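Long-range contacts in competence/damage-inducible protein CinA (Agrobacterium tumefaciens, PDB 2A9S), which is of unproven function but belongs to the CinA family, some relatives of which hydrolyse the amide of nicotinamide mononucleotide: residues L126-A130 and M161-L165; L26-E32 and A100-V106. The contacts are given in a common frame with arbitrary orientation. Numbering follows the deposited sequence.

Interaction 1. Residues L126-A130 and M161-L165; sequences LATKA and MLIAL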
ATOM      1  N   LEU A 126      -4.664  16.097   2.115  1.00 10.24           N
ATOM      2  CA  LEU A 126      -4.061  15.196   3.102  1.00 10.94           C
ATOM      3  C   LEU A 126      -4.716  15.464   4.443  1.00 12.53           C
ATOM      4  O   LEU A 126      -4.983  16.633   4.811  1.00 12.02           O
ATOM      5  CB  LEU A 126      -2.538  15.389   3.217  1.00 12.05           C
ATOM      6  CG  LEU A 126      -1.670  15.225   1.970  1.00 12.16           C
ATOM      7  CD1 LEU A 126      -1.545  16.565   1.225  1.00 11.75           C
ATOM      8  CD2 LEU A 126      -0.305  14.701   2.361  1.00 14.31           C
ATOM      9  N   ALA A 127      -4.946  14.386   5.196  1.00 12.22           N
ATOM     10  CA  ALA A 127      -5.539  14.524   6.537  1.00 12.76           C
ATOM     11  C   ALA A 127      -4.869  13.507   7.442  1.00 13.71           C
ATOM     12  O   ALA A 127      -4.624  12.363   7.038  1.00 12.60           O
ATOM     13  CB  ALA A 127      -7.040  14.302   6.497  1.00 13.12           C
ATOM     14  N   THR A 128      -4.571  13.927   8.666  1.00 15.65           N
ATOM     15  CA  THR A 128      -4.128  12.988   9.694  1.00 16.16           C
ATOM     16  C   THR A 128      -5.058  13.079  10.900  1.00 16.16           C
ATOM     17  O   THR A 128      -5.486  14.188  11.273  1.00 15.89           O
ATOM     18  CB  THR A 128      -2.679  13.251  10.132  1.00 17.44           C
ATOM     19  OG1 THR A 128      -2.556  14.612  10.574  1.00 20.78           O
ATOM     20  CG2 THR A 128      -1.712  13.027   8.984  1.00 19.09           C
ATOM     21  N   LYS A 129      -5.376  11.938  11.509  1.00 15.81           N
ATOM     22  CA  LYS A 129      -6.238  11.942  12.702  1.00 15.92           C
ATOM     23  C   LYS A 129      -5.648  11.113  13.850  1.00 17.18           C
ATOM     24  O   LYS A 129      -4.941  10.138  13.615  1.00 15.36           O
ATOM     25  CB  LYS A 129      -7.645  11.489  12.343  1.00 16.05           C
ATOM     26  CG  LYS A 129      -8.660  11.633  13.484  1.00 18.36           C
ATOM     27  CD  LYS A 129     -10.064  11.355  13.028  1.00 21.14           C
ATOM     28  CE  LYS A 129     -11.011  11.572  14.209  1.00 22.33           C
ATOM     29  NZ  LYS A 129     -12.425  11.590  13.759  1.00 25.41           N
ATOM     30  N   ALA A 130      -5.886  11.559  15.086  1.00 17.55           N
ATOM     31  CA  ALA A 130      -5.442  10.846  16.297  1.00 19.04           C
ATOM     32  C   ALA A 130      -6.670  10.378  17.068  1.00 19.71           C
ATOM     33  O   ALA A 130      -7.755  10.923  16.894  1.00 19.46           O
ATOM     34  CB  ALA A 130      -4.624  11.751  17.173  1.00 18.90           C
ATOM     35  N   MET A 161       3.286  15.537   8.163  1.00 13.52           N
ATOM     36  CA  MET A 161       2.065  15.627   8.951  1.00 14.07           C
ATOM     37  C   MET A 161       1.962  14.612  10.084  1.00 14.95           C
ATOM     38  O   MET A 161       1.479  14.962  11.175  1.00 15.88           O
ATOM     39  CB  MET A 161       0.832  15.546   8.051  1.00 14.51           C
ATOM     40  CG  MET A 161       0.687  16.752   7.130  1.00 12.45           C
ATOM     41  SD  MET A 161      -0.609  16.516   5.896  1.00 10.70           S
ATOM     42  CE  MET A 161      -2.092  16.416   6.915  1.00 14.78           C
ATOM     43  N   LEU A 162       2.372  13.364   9.847  1.00 14.93           N
ATOM     44  CA  LEU A 162       2.432  12.370  10.931  1.00 15.42           C
ATOM     45  C   LEU A 162       3.317  12.877  12.077  1.00 16.90           C
ATOM     46  O   LEU A 162       2.942  12.788  13.267  1.00 16.90           O
ATOM     47  CB  LEU A 162       2.947  11.024  10.423  1.00 14.42           C
ATOM     48  CG  LEU A 162       1.903  10.186   9.698  1.00 13.89           C
ATOM     49  CD1 LEU A 162       2.595   8.912   9.100  1.00 13.68           C
ATOM     50  CD2 LEU A 162       0.783   9.812  10.654  1.00 12.05           C
ATOM     51  N   ILE A 163       4.484  13.402  11.726  1.00 17.07           N
ATOM     52  CA  ILE A 163       5.380  13.983  12.734  1.00 18.79           C
ATOM     53  C   ILE A 163       4.687  15.108  13.493  1.00 19.75           C
ATOM     54  O   ILE A 163       4.715  15.124  14.729  1.00 19.74           O
ATOM     55  CB  ILE A 163       6.708  14.462  12.124  1.00 18.40           C
ATOM     56  CG1 ILE A 163       7.482  13.257  11.602  1.00 19.09           C
ATOM     57  CG2 ILE A 163       7.552  15.272  13.177  1.00 18.46           C
ATOM     58  CD1 ILE A 163       8.545  13.562  10.526  1.00 20.16           C
ATOM     59  N   ALA A 164       4.029  16.016  12.765  1.00 20.14           N
ATOM     60  CA  ALA A 164       3.340  17.154  13.382  1.00 20.49           C
ATOM     61  C   ALA A 164       2.201  16.724  14.299  1.00 21.79           C
ATOM     62  O   ALA A 164       2.028  17.288  15.401  1.00 21.54           O
ATOM     63  CB  ALA A 164       2.830  18.112  12.315  1.00 20.32           C
ATOM     64  N   LEU A 165       1.425  15.732  13.852  1.00 21.37           N
ATOM     65  CA  LEU A 165       0.302  15.202  14.633  1.00 22.56           C
ATOM     66  C   LEU A 165       0.810  14.591  15.931  1.00 23.85           C
ATOM     67  O   LEU A 165       0.189  14.799  16.974  1.00 24.39           O
ATOM     68  CB  LEU A 165      -0.517  14.179  13.842  1.00 22.65           C
ATOM     69  CG  LEU A 165      -1.784  13.609  14.503  1.00 22.41           C
ATOM     70  CD1 LEU A 165      -2.904  14.641  14.537  1.00 24.34           C
ATOM     71  CD2 LEU A 165      -2.239  12.360  13.732  1.00 23.31           C
TER
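L126 opens the contact. Its CA-to-CB bond points toward the helix, and its CB lies 3.5 Å from the SD of M161. The M161 side chain reaches down to the strand and lies over the backbone, so that its CE comes within 3.9 Å of the N of A127. The CB of A127 points away, to helix 84-96 on the other side of the sheet. T128 is the centre of the contact and takes the most cover from the helix. Its CG2 packs 3.7 Å from the CB of M161, and its CB packs 3.7 Å from the CD2 of L165. L162 merely grazes T128: its CD2 lies 4.4 Å from the CG2 of T128. The OG1 of T128 is buried here and has no polar partner in the model. The CA-to-CB bond of K129 points away again, but the backbone O of K129 lies 3.5 Å from the CD2 of L165. A130 ends the row, with its CB 4.2 Å from the CD2 of L165. M161 and L165 are one helical turn apart, joined by the bond from L165 N to M161 O of 2.8 Å, and so both face the strand. No hydrogen bond crosses the contact, which is purely a packing one. The short axes approach to 8.7 Å and cross at -31°, with the N-to-C directions roughly aligned. L162 and I163 touch helix 8-24, which lies beside helix 147-167 on one face of the mixed sheet, and helix 84-96 covers the other, an arrangement typical of a three-layer alpha/beta/alpha sandwich.

Interaction 2. Residues L26-E32 and A100-V106; sequences LMVSTAE and ANFAVAV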
ATOM      1  N   LEU A  26       3.694   3.971  19.827  1.00 14.84           N
ATOM      2  CA  LEU A  26       2.643   4.434  18.918  1.00 14.54           C
ATOM      3  C   LEU A  26       2.698   3.718  17.566  1.00 13.91           C
ATOM      4  O   LEU A  26       3.784   3.364  17.078  1.00 13.25           O
ATOM      5  CB  LEU A  26       2.756   5.944  18.694  1.00 15.45           C
ATOM      6  CG  LEU A  26       2.781   6.818  19.961  1.00 17.20           C
ATOM      7  CD1 LEU A  26       3.212   8.229  19.598  1.00 19.30           C
ATOM      8  CD2 LEU A  26       1.453   6.767  20.756  1.00 19.90           C
ATOM      9  N   MET A  27       1.530   3.567  16.953  1.00 12.81           N
ATOM     10  CA  MET A  27       1.434   2.914  15.661  1.00 13.30           C
ATOM     11  C   MET A  27       0.650   3.785  14.696  1.00 12.08           C
ATOM     12  O   MET A  27      -0.136   4.662  15.119  1.00 12.42           O
ATOM     13  CB  MET A  27       0.791   1.529  15.754  1.00 13.57           C
ATOM     14  CG  MET A  27       1.601   0.518  16.607  1.00 16.29           C
ATOM     15  SD  MET A  27       0.956  -1.174  16.511  1.00 13.56           S
ATOM     16  CE  MET A  27       1.809  -1.684  15.018  1.00 18.16           C
ATOM     17  N   VAL A  28       0.865   3.523  13.402  1.00 11.72           N
ATOM     18  CA  VAL A  28       0.273   4.317  12.336  0.50 11.57           C
ATOM     19  C   VAL A  28      -0.461   3.420  11.342  1.00 11.32           C
ATOM     20  O   VAL A  28      -0.056   2.263  11.117  1.00 12.48           O
ATOM     21  CB  VAL A  28       1.358   5.155  11.584  0.50 11.87           C
ATOM     22  CG1 VAL A  28       2.441   4.258  10.998  0.50 13.16           C
ATOM     23  CG2 VAL A  28       0.714   6.055  10.499  0.50 10.90           C
ATOM     24  N   SER A  29      -1.507   3.957  10.747  1.00 10.50           N
ATOM     25  CA  SER A  29      -2.124   3.310   9.598  0.50 10.12           C
ATOM     26  C   SER A  29      -2.233   4.326   8.489  1.00 10.42           C
ATOM     27  O   SER A  29      -2.250   5.527   8.742  1.00 10.75           O
ATOM     28  CB  SER A  29      -3.491   2.728   9.937  0.50  9.95           C
ATOM     29  OG  SER A  29      -4.404   3.730  10.309  0.50  9.41           O
ATOM     30  N   THR A  30      -2.282   3.834   7.258  1.00  9.65           N
ATOM     31  CA  THR A  30      -2.270   4.738   6.118  1.00 10.40           C
ATOM     32  C   THR A  30      -3.457   4.405   5.260  1.00 10.32           C
ATOM     33  O   THR A  30      -3.857   3.233   5.176  1.00 10.27           O
ATOM     34  CB  THR A  30      -0.944   4.565   5.293  1.00 11.84           C
ATOM     35  OG1 THR A  30      -0.877   3.244   4.761  1.00 16.06           O
ATOM     36  CG2 THR A  30       0.296   4.732   6.216  1.00 10.67           C
ATOM     37  N   ALA A  31      -3.990   5.420   4.584  1.00  9.75           N
ATOM     38  CA  ALA A  31      -5.092   5.234   3.664  1.00 10.24           C
ATOM     39  C   ALA A  31      -4.720   6.005   2.408  1.00 10.21           C
ATOM     40  O   ALA A  31      -4.612   7.224   2.474  1.00 11.21           O
ATOM     41  CB  ALA A  31      -6.365   5.805   4.244  1.00  9.62           C
ATOM     42  N   GLU A  32      -4.561   5.326   1.275  1.00 11.56           N
ATOM     43  CA  GLU A  32      -3.905   5.965   0.147  1.00 12.63           C
ATOM     44  C   GLU A  32      -4.721   5.834  -1.123  1.00 13.57           C
ATOM     45  O   GLU A  32      -5.109   4.739  -1.521  1.00 13.87           O
ATOM     46  CB  GLU A  32      -2.517   5.347  -0.088  1.00 13.43           C
ATOM     47  CG  GLU A  32      -1.644   5.352   1.177  1.00 15.83           C
ATOM     48  CD  GLU A  32      -0.267   4.880   0.918  1.00 12.86           C
ATOM     49  OE1 GLU A  32       0.328   5.362  -0.071  1.00 11.57           O
ATOM     50  OE2 GLU A  32       0.211   4.056   1.735  1.00 12.69           O
ATOM     51  N   ALA A 100      -4.146   1.407  15.156  1.00 16.01           N
ATOM     52  CA  ALA A 100      -3.177   2.498  15.200  1.00 15.55           C
ATOM     53  C   ALA A 100      -3.627   3.601  16.147  1.00 15.09           C
ATOM     54  O   ALA A 100      -4.817   3.771  16.414  1.00 15.94           O
ATOM     55  CB  ALA A 100      -2.955   3.087  13.818  1.00 15.51           C
ATOM     56  N   ASN A 101      -2.652   4.349  16.639  1.00 15.29           N
ATOM     57  CA  ASN A 101      -2.903   5.620  17.293  1.00 14.65           C
ATOM     58  C   ASN A 101      -3.157   6.792  16.346  1.00 15.11           C
ATOM     59  O   ASN A 101      -3.887   7.716  16.708  1.00 14.82           O
ATOM     60  CB  ASN A 101      -1.735   5.973  18.196  1.00 15.41           C
ATOM     61  CG  ASN A 101      -1.381   4.848  19.132  1.00 16.41           C
ATOM     62  OD1 ASN A 101      -0.587   3.963  18.806  1.00 19.06           O
ATOM     63  ND2 ASN A 101      -2.007   4.859  20.309  1.00 20.42           N
ATOM     64  N   PHE A 102      -2.509   6.775  15.165  1.00 13.75           N
ATOM     65  CA  PHE A 102      -2.647   7.856  14.166  1.00 13.35           C
ATOM     66  C   PHE A 102      -2.946   7.253  12.800  1.00 12.12           C
ATOM     67  O   PHE A 102      -2.455   6.162  12.491  1.00 11.95           O
ATOM     68  CB  PHE A 102      -1.337   8.652  14.012  1.00 13.56           C
ATOM     69  CG  PHE A 102      -0.770   9.205  15.312  1.00 15.74           C
ATOM     70  CD1 PHE A 102      -1.532  10.028  16.134  1.00 18.74           C
ATOM     71  CD2 PHE A 102       0.536   8.903  15.683  1.00 18.87           C
ATOM     72  CE1 PHE A 102      -1.008  10.533  17.338  1.00 20.26           C
ATOM     73  CE2 PHE A 102       1.073   9.396  16.875  1.00 20.87           C
ATOM     74  CZ  PHE A 102       0.309  10.219  17.702  1.00 18.13           C
ATOM     75  N   ALA A 103      -3.725   7.955  11.978  1.00 11.89           N
ATOM     76  CA  ALA A 103      -3.882   7.546  10.573  1.00 11.29           C
ATOM     77  C   ALA A 103      -3.575   8.748   9.695  1.00 11.50           C
ATOM     78  O   ALA A 103      -3.810   9.914  10.091  1.00 12.21           O
ATOM     79  CB  ALA A 103      -5.269   7.003  10.283  1.00 11.24           C
ATOM     80  N   VAL A 104      -2.984   8.487   8.541  1.00 11.14           N
ATOM     81  CA  VAL A 104      -2.813   9.537   7.538  1.00 10.44           C
ATOM     82  C   VAL A 104      -3.520   9.069   6.271  1.00 10.17           C
ATOM     83  O   VAL A 104      -3.369   7.903   5.869  1.00 10.10           O
ATOM     84  CB  VAL A 104      -1.301   9.868   7.266  1.00 10.27           C
ATOM     85  CG1 VAL A 104      -0.501   8.606   6.845  1.00 15.06           C
ATOM     86  CG2 VAL A 104      -1.168  11.088   6.263  1.00 12.67           C
ATOM     87  N   ALA A 105      -4.252   9.994   5.640  1.00  9.98           N
ATOM     88  CA  ALA A 105      -5.040   9.712   4.442  1.00 10.04           C
ATOM     89  C   ALA A 105      -4.709  10.729   3.351  1.00 10.07           C
ATOM     90  O   ALA A 105      -4.561  11.914   3.650  1.00  9.75           O
ATOM     91  CB  ALA A 105      -6.541   9.790   4.774  1.00 11.36           C
ATOM     92  N   VAL A 106      -4.594  10.269   2.112  1.00  9.44           N
ATOM     93  CA  VAL A 106      -4.311  11.188   0.990  1.00  9.88           C
ATOM     94  C   VAL A 106      -5.229  10.873  -0.178  1.00 10.68           C
ATOM     95  O   VAL A 106      -5.478   9.678  -0.489  1.00  9.69           O
ATOM     96  CB  VAL A 106      -2.800  11.174   0.545  1.00  9.81           C
ATOM     97  CG1 VAL A 106      -1.882  11.522   1.724  1.00 10.35           C
ATOM     98  CG2 VAL A 106      -2.382   9.829  -0.093  1.00 10.12           C
TER
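On one face of the pair, the CB atoms of A31 and A105 lie 4.0 Å apart. Together with A103 they face helix 84-96, where A103 touches A94 and L95. On the other face, the CG2 of T30 meets the CG1 of V104 at 4.0 Å. V28, F102 and V106 share that face, where helices 147-167 and 38-43 pack. Between the faces runs regular parallel pairing, as in the central strands of an alpha/beta/alpha sandwich. S29 bonds through its N to F102 O (3.0 Å) and through its O to V104 N (3.1 Å). A31 repeats this, N to V104 O (2.9 Å) and O to V106 N (3.1 Å). The same pattern begins with F102 N to M27 O (3.2 Å); N101, just before the strand, adds a weak N bond to that oxygen. Farther out, the CD1 of L26 packs 3.7 Å from the CE2 of F102, whose ring also meets F21. The OG of S29 turns to the A94 carbonyl. At the far end, the E32 carboxylate bonds T35 and the backbone of I39 and A40. At the near end, N101 OD1 accepts a 2.8 Å bond from M27 N.

Both contacts are buried and share one sheet, in which strand 102-108 lies between strands 28-32 and 123-130. Interaction 2 works within the sheet, with backbone hydrogen bonds between parallel strands. Interaction 1 joins the sheet to helix 147-167 on one face by apolar packing alone. They meet directly. A105 N lies 2.8 Å from A127 O and A103 O 2.9 Å from K129 N, both probable hydrogen bonds between antiparallel neighbours. On the helix 147-167 face, V104 CG2 packs 3.4 Å from T128 CG2, and F102 CD1 lies 3.4 Å from L165 CD2. L162 also touches V28, so helix 147-167 packs on both contacts. Polar side chains bond across the segments only in interaction 2, through N101.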